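Local structure of HTH-type transcriptional regulator YgaV (Escherichia coli K12, 3CUO) at the interface of chains A and B. The protein regulates gene expression on a large scale in response to sulfide, as an ArsR-type helix-turn-helix DNA-binding factor that works as both repressor and activator. Numbering follows the deposited sequence. Chains: chain A/B, Uncharacterized HTH-type transcriptional regulator ygaV.

The three contacts are parts of one two-fold interface between two copies of the protein. Contact 3 lies in the middle. Contacts 1 and 2 flank it, each about 15 Å from it between C-alpha centres and about 29 Å from each other. Contacts 1 and 2 both dock helix 2-7 of one chain on helix 24-33 of the other, with B:Glu3 and A:Cys31 in contact 1 and A:Glu3 and B:Cys31 in contact 2. Contacts 2 and 3 share helix 84-97 of chain B, and contacts 1 and 3 share helix 24-33 of chain A. Each chain thus sends its N-terminal helix across to its partner, while an apolar centre joins the pair.

Contact 1: the interface of chains A and B. Residues chain A 31-32, 47; chain B 1, 3-4.
B:Leu4 packs against A:Met32 and A:Ile47 in an apolar patch. CG of B:Leu4 stands anti to the backbone N (chi1 175°), which carries the side chain away from its own helix and over to chain A. Its CB lies 3.4 Å from CE of A:Met32. Its CG sits 3.5 Å from the same methyl and 4.1 Å from CG2 of A:Ile47. The methyl CD2 points in between the two chain A side chains. It is modelled too close to CE of A:Met32 and to CG2 of A:Ile47. The placement of the leucine and methionine methyls is therefore doubtful, and the general apposition is what stands. The side chains of A:Met32 and B:Leu4 cross obliquely.

A:Met32 comes to this place through a bent chain (chi2 68°, chi3 46°). As modelled, its terminal methyl also lies 3.7 Å from SD of B:Met1. The sulfur SD of A:Met32 faces the N-terminal nitrogen N of B:Met1 at 3.7 Å. B:Met1 thus borders the tip of A:Met32 next to the leucine. Farther along, CB of A:Cys31 rests 3.9 Å from CA of B:Leu4. The backbone O of A:Cys31 meets CB of B:Glu3 at 3.5 Å. In this patch the contact is apolar, with no polar pairing across it.

The site joins the N-terminal end of chain B, with helix 2-7, to helices 24-33 and 41-48 of chain A. Helix 41-48 belongs to the predicted helix-turn-helix motif.

Contact 2: the interface of chains A and B. Residues chain A 3, 6; chain B 31, 34, 90, 94.
A:Glu3 and B:Lys94 meet through bends in both side chains. The glutamate turns at chi2 (68°), which swings its carboxylate toward chain B. The lysine bends from chi2 onward, most sharply at chi3 (-76°) and chi4 (-88°), which brings its amine back to that carboxylate. NZ of B:Lys94 donates a hydrogen bond to OE2 of A:Glu3 at 2.7 Å, and the pair is also a salt bridge. OE2 accepts with its anti lone pair, on the side away from OE1.

A water lies 3.3 Å from OE1 of A:Glu3, a long contact, and links it to chain B. The same water lies 3.1 Å from the backbone O of B:Cys31 and 2.9 Å from the backbone O of B:Ser34. It links the carboxylate to the last turn of helix 24-33 and the loop residue after it. The two carboxylate oxygens therefore face different partners, which should limit rotation of the group.

The carboxamide carbon CD of A:Gln6 packs on CD of B:Lys94 at 3.6 Å and flanks the lysine chain. Nearer the backbone, CB of A:Glu3 touches CB of B:Cys31 at 3.9 Å. CG2 of B:Ile90 approaches CG of A:Glu3 at 4.1 Å. An alanine in place of B:Lys94 would probably leave the carboxylate of A:Glu3 without its charged mate and A:Gln6 without its packing surface.

The site lies where helix 2-7 of chain A crosses to chain B, beside helices 24-33 and 84-97.

Contact 3: the interface of chains A and B. Residues chain A 18, 27, 89, 92-93, 96-97; chain B 14, 17-18, 88-89.
Methyl-to-methyl packing joins A:Leu93 and B:Ile89, whose CD2 and CD1 meet at 3.9 Å. The side chains of A:Leu18 and B:Leu18 touch tip to tip through their CD2 atoms at 4.0 Å. They cross at about a right angle. This pairing of like residues marks the neighbourhood of the two-fold axis.

Small residues admit larger ones. CB of B:Ala14 is met by CD1 of A:Leu27 at 3.5 Å and also by CD2 of A:Leu93. CB of B:Ala88 takes CG2 of A:Thr92 at 3.8 Å and CG2 of A:Val96 at 3.8 Å. With OG1 anti to the carbonyl carbon (chi1 -61°), CG2 of A:Thr92 lies anti to the backbone N and faces B:Ala88.

The aromatic contact comes from A:Tyr97. Its CE2 lies 3.7 Å from CB of B:Ala14. Its phenol OH reaches CB of B:Leu17 at 3.7 Å, as a van der Waals contact. Within chain A, CG1 of A:Val96 covers one ring face near the rim, and CD2 of A:Leu93 lies at the edge in plane.

Helices 11-20 and 84-97 of chain B face helices 11-21, 24-33 and 84-97 of chain A. This hydrophobic centre probably holds the ArsR-type dimer together and sets the spacing of its two DNA-binding motifs.

Contact 1: the interface of chains A and B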
loop_
_atom_site.group_PDB
_atom_site.type_symbol
_atom_site.label_atom_id
_atom_site.label_comp_id
_atom_site.label_asym_id
_atom_site.label_seq_id
_atom_site.Cartn_x
_atom_site.Cartn_y
_atom_site.Cartn_z
ATOM N N CYS A 31 11.477 -5.965 3.213
ATOM C CA CYS A 31 12.759 -5.236 3.269
ATOM C C CYS A 31 13.942 -6.172 3.391
ATOM O O CYS A 31 14.946 -5.987 2.679
ATOM C CB CYS A 31 12.854 -4.298 4.460
ATOM S SG CYS A 31 11.875 -2.840 4.344
ATOM N N MET A 32 13.877 -7.122 4.340
ATOM C CA MET A 32 14.939 -8.119 4.468
ATOM C C MET A 32 15.137 -8.905 3.194
ATOM O O MET A 32 16.267 -9.298 2.835
ATOM C CB MET A 32 14.643 -9.099 5.626
ATOM C CG MET A 32 15.872 -9.950 6.092
ATOM S SD MET A 32 17.193 -8.949 6.925
ATOM C CE MET A 32 16.357 -7.925 8.046
ATOM N N ILE A 47 14.001 -11.642 12.724
ATOM C CA ILE A 47 14.003 -10.202 12.491
ATOM C C ILE A 47 12.615 -9.550 12.637
ATOM O O ILE A 47 12.535 -8.374 12.911
ATOM C CB ILE A 47 14.618 -9.879 11.109
ATOM C CG1 ILE A 47 16.053 -10.378 11.001
ATOM C CG2 ILE A 47 14.626 -8.425 10.884
ATOM C CD1 ILE A 47 16.443 -10.544 9.514
ATOM N N MET B 1 19.508 -6.461 5.554
ATOM C CA MET B 1 19.652 -5.673 6.837
ATOM C C MET B 1 19.751 -4.155 6.643
ATOM O O MET B 1 19.246 -3.428 7.482
ATOM C CB MET B 1 20.840 -6.170 7.706
ATOM C CG MET B 1 20.466 -7.084 8.910
ATOM S SD MET B 1 19.153 -6.501 10.047
ATOM C CE MET B 1 19.340 -4.739 10.000
ATOM N N GLU B 3 18.415 -2.215 4.248
ATOM C CA GLU B 3 17.043 -1.846 3.877
ATOM C C GLU B 3 16.134 -1.875 5.112
ATOM O O GLU B 3 15.378 -0.938 5.369
ATOM C CB GLU B 3 16.520 -2.863 2.873
ATOM C CG GLU B 3 17.538 -3.318 1.820
ATOM C CD GLU B 3 17.361 -2.623 0.514
ATOM O OE1 GLU B 3 16.465 -1.753 0.444
ATOM O OE2 GLU B 3 18.097 -2.973 -0.442
ATOM N N LEU B 4 16.234 -2.977 5.872
ATOM C CA LEU B 4 15.435 -3.164 7.092
ATOM C C LEU B 4 15.771 -2.093 8.137
ATOM O O LEU B 4 14.881 -1.523 8.786
ATOM C CB LEU B 4 15.703 -4.559 7.669
ATOM C CG LEU B 4 15.036 -4.846 9.017
ATOM C CD1 LEU B 4 13.504 -4.803 8.909
ATOM C CD2 LEU B 4 15.501 -6.201 9.471
#

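Contact 2: the interface of chains A and B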
loop_
_atom_site.group_PDB
_atom_site.type_symbol
_atom_site.label_atom_id
_atom_site.label_comp_id
_atom_site.label_asym_id
_atom_site.label_seq_id
_atom_site.Cartn_x
_atom_site.Cartn_y
_atom_site.Cartn_z
ATOM N N GLU A 3 -4.820 10.382 -13.737
ATOM C CA GLU A 3 -4.422 9.317 -12.841
ATOM C C GLU A 3 -5.522 8.288 -12.789
ATOM O O GLU A 3 -5.271 7.079 -12.739
ATOM C CB GLU A 3 -4.173 9.804 -11.396
ATOM C CG GLU A 3 -2.835 10.418 -11.151
ATOM C CD GLU A 3 -2.629 11.763 -11.857
ATOM O OE1 GLU A 3 -3.593 12.506 -12.139
ATOM O OE2 GLU A 3 -1.451 12.090 -12.094
ATOM N N GLN A 6 -5.530 6.135 -15.957
ATOM C CA GLN A 6 -4.430 5.175 -16.102
ATOM C C GLN A 6 -4.579 4.003 -15.158
ATOM O O GLN A 6 -4.253 2.867 -15.524
ATOM C CB GLN A 6 -3.113 5.852 -15.824
ATOM C CG GLN A 6 -2.723 6.904 -16.856
ATOM C CD GLN A 6 -1.559 7.731 -16.327
ATOM O OE1 GLN A 6 -1.716 8.559 -15.401
ATOM N NE2 GLN A 6 -0.369 7.481 -16.887
ATOM N N CYS B 31 -6.819 8.848 -6.589
ATOM C CA CYS B 31 -6.339 9.205 -7.919
ATOM C C CYS B 31 -6.960 10.472 -8.448
ATOM O O CYS B 31 -6.282 11.382 -8.984
ATOM C CB CYS B 31 -6.657 8.102 -8.946
ATOM S SG CYS B 31 -5.627 6.764 -9.011
ATOM N N SER B 34 -5.614 13.444 -6.416
ATOM C CA SER B 34 -4.152 13.680 -6.537
ATOM C C SER B 34 -3.953 14.800 -7.532
ATOM O O SER B 34 -4.516 14.762 -8.582
ATOM C CB SER B 34 -3.419 12.429 -7.038
ATOM O OG SER B 34 -2.014 12.567 -6.918
ATOM N N ILE B 90 0.588 6.725 -5.115
ATOM C CA ILE B 90 -0.183 6.777 -6.399
ATOM C C ILE B 90 0.685 6.850 -7.651
ATOM O O ILE B 90 0.449 6.112 -8.609
ATOM C CB ILE B 90 -1.151 7.966 -6.425
ATOM C CG1 ILE B 90 -2.347 7.658 -5.517
ATOM C CG2 ILE B 90 -1.668 8.204 -7.878
ATOM C CD1 ILE B 90 -3.094 8.838 -5.202
ATOM N N LYS B 94 1.040 3.957 -10.662
ATOM C CA LYS B 94 1.066 4.358 -12.077
ATOM C C LYS B 94 2.214 3.793 -12.863
ATOM O O LYS B 94 2.005 3.265 -13.961
ATOM C CB LYS B 94 1.145 5.881 -12.213
ATOM C CG LYS B 94 -0.112 6.532 -12.062
ATOM C CD LYS B 94 -0.151 7.733 -13.067
ATOM C CE LYS B 94 0.702 8.926 -12.593
ATOM N NZ LYS B 94 -0.099 9.818 -11.725
HETATM O O HOH W 1 -6.239 13.868 -10.786
#

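Contact 3: the interface of chains A and B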
loop_
_atom_site.group_PDB
_atom_site.type_symbol
_atom_site.label_atom_id
_atom_site.label_comp_id
_atom_site.label_asym_id
_atom_site.label_seq_id
_atom_site.Cartn_x
_atom_site.Cartn_y
_atom_site.Cartn_z
ATOM N N LEU A 18 -1.497 -3.581 -2.190
ATOM C CA LEU A 18 -1.288 -2.776 -1.022
ATOM C C LEU A 18 -1.798 -3.506 0.210
ATOM O O LEU A 18 -1.184 -3.518 1.274
ATOM C CB LEU A 18 -1.974 -1.381 -1.216
ATOM C CG LEU A 18 -1.470 -0.417 -2.286
ATOM C CD1 LEU A 18 -2.145 0.929 -2.018
ATOM C CD2 LEU A 18 0.068 -0.292 -2.322
ATOM N N LEU A 27 6.209 -5.846 5.998
ATOM C CA LEU A 27 7.138 -4.889 5.414
ATOM C C LEU A 27 8.561 -5.164 5.792
ATOM O O LEU A 27 9.440 -5.035 4.952
ATOM C CB LEU A 27 6.824 -3.405 5.796
ATOM C CG LEU A 27 5.594 -2.812 5.149
ATOM C CD1 LEU A 27 5.445 -1.378 5.685
ATOM C CD2 LEU A 27 5.576 -2.839 3.565
ATOM N N ILE A 89 7.405 -0.260 -4.366
ATOM C CA ILE A 89 6.689 0.321 -3.240
ATOM C C ILE A 89 7.623 0.502 -2.069
ATOM O O ILE A 89 7.630 1.551 -1.406
ATOM C CB ILE A 89 5.476 -0.523 -2.910
ATOM C CG1 ILE A 89 4.499 -0.364 -4.058
ATOM C CG2 ILE A 89 4.866 -0.154 -1.486
ATOM C CD1 ILE A 89 3.536 -1.434 -4.194
ATOM N N THR A 92 9.697 3.557 -2.664
ATOM C CA THR A 92 8.929 4.792 -2.372
ATOM C C THR A 92 8.741 4.982 -0.863
ATOM O O THR A 92 8.835 6.109 -0.359
ATOM C CB THR A 92 7.583 4.747 -3.101
ATOM O OG1 THR A 92 7.843 4.686 -4.507
ATOM C CG2 THR A 92 6.713 5.949 -2.811
ATOM N N LEU A 93 8.463 3.897 -0.127
ATOM C CA LEU A 93 8.276 4.036 1.308
ATOM C C LEU A 93 9.566 4.560 1.959
ATOM O O LEU A 93 9.549 5.429 2.822
ATOM C CB LEU A 93 7.832 2.727 1.931
ATOM C CG LEU A 93 6.421 2.237 1.614
ATOM C CD1 LEU A 93 6.262 0.891 2.222
ATOM C CD2 LEU A 93 5.372 3.124 2.145
ATOM N N VAL A 96 9.803 8.230 1.351
ATOM C CA VAL A 96 8.804 8.952 2.138
ATOM C C VAL A 96 9.221 9.062 3.630
ATOM O O VAL A 96 9.139 10.113 4.236
ATOM C CB VAL A 96 7.383 8.277 1.972
ATOM C CG1 VAL A 96 6.408 8.714 3.018
ATOM C CG2 VAL A 96 6.829 8.534 0.545
ATOM N N TYR A 97 9.632 7.945 4.195
ATOM C CA TYR A 97 9.838 7.805 5.633
ATOM C C TYR A 97 11.273 7.929 6.086
ATOM O O TYR A 97 11.511 8.000 7.272
ATOM C CB TYR A 97 9.299 6.466 6.099
ATOM C CG TYR A 97 7.811 6.410 6.036
ATOM C CD1 TYR A 97 7.050 7.105 6.965
ATOM C CD2 TYR A 97 7.148 5.683 5.046
ATOM C CE1 TYR A 97 5.687 7.072 6.927
ATOM C CE2 TYR A 97 5.766 5.670 4.976
ATOM C CZ TYR A 97 5.036 6.361 5.958
ATOM O OH TYR A 97 3.653 6.371 5.930
ATOM N N ALA B 14 3.975 3.206 7.885
ATOM C CA ALA B 14 3.903 2.777 6.463
ATOM C C ALA B 14 2.760 1.794 6.277
ATOM O O ALA B 14 1.922 1.949 5.361
ATOM C CB ALA B 14 5.258 2.125 6.060
ATOM N N LEU B 17 -0.658 3.533 6.442
ATOM C CA LEU B 17 -0.867 4.201 5.196
ATOM C C LEU B 17 -1.323 3.207 4.109
ATOM O O LEU B 17 -2.393 3.396 3.446
ATOM C CB LEU B 17 0.489 4.873 4.763
ATOM C CG LEU B 17 0.418 5.553 3.356
ATOM C CD1 LEU B 17 -0.501 6.755 3.505
ATOM C CD2 LEU B 17 1.767 5.965 2.710
ATOM N N LEU B 18 -0.557 2.108 3.930
ATOM C CA LEU B 18 -0.909 1.155 2.897
ATOM C C LEU B 18 -2.252 0.551 3.160
ATOM O O LEU B 18 -3.040 0.403 2.221
ATOM C CB LEU B 18 0.153 0.085 2.705
ATOM C CG LEU B 18 1.522 0.540 2.271
ATOM C CD1 LEU B 18 2.350 -0.719 1.939
ATOM C CD2 LEU B 18 1.370 1.466 1.031
ATOM N N ALA B 88 2.832 10.063 -3.413
ATOM C CA ALA B 88 3.986 9.274 -3.811
ATOM C C ALA B 88 3.598 7.819 -4.157
ATOM O O ALA B 88 4.068 7.219 -5.154
ATOM C CB ALA B 88 5.089 9.337 -2.772
ATOM N N ILE B 89 2.730 7.225 -3.336
ATOM C CA ILE B 89 2.349 5.846 -3.583
ATOM C C ILE B 89 1.512 5.758 -4.883
ATOM O O ILE B 89 1.715 4.847 -5.684
ATOM C CB ILE B 89 1.597 5.267 -2.375
ATOM C CG1 ILE B 89 2.556 5.094 -1.160
ATOM C CG2 ILE B 89 0.787 4.003 -2.760
ATOM C CD1 ILE B 89 3.587 3.890 -1.279
#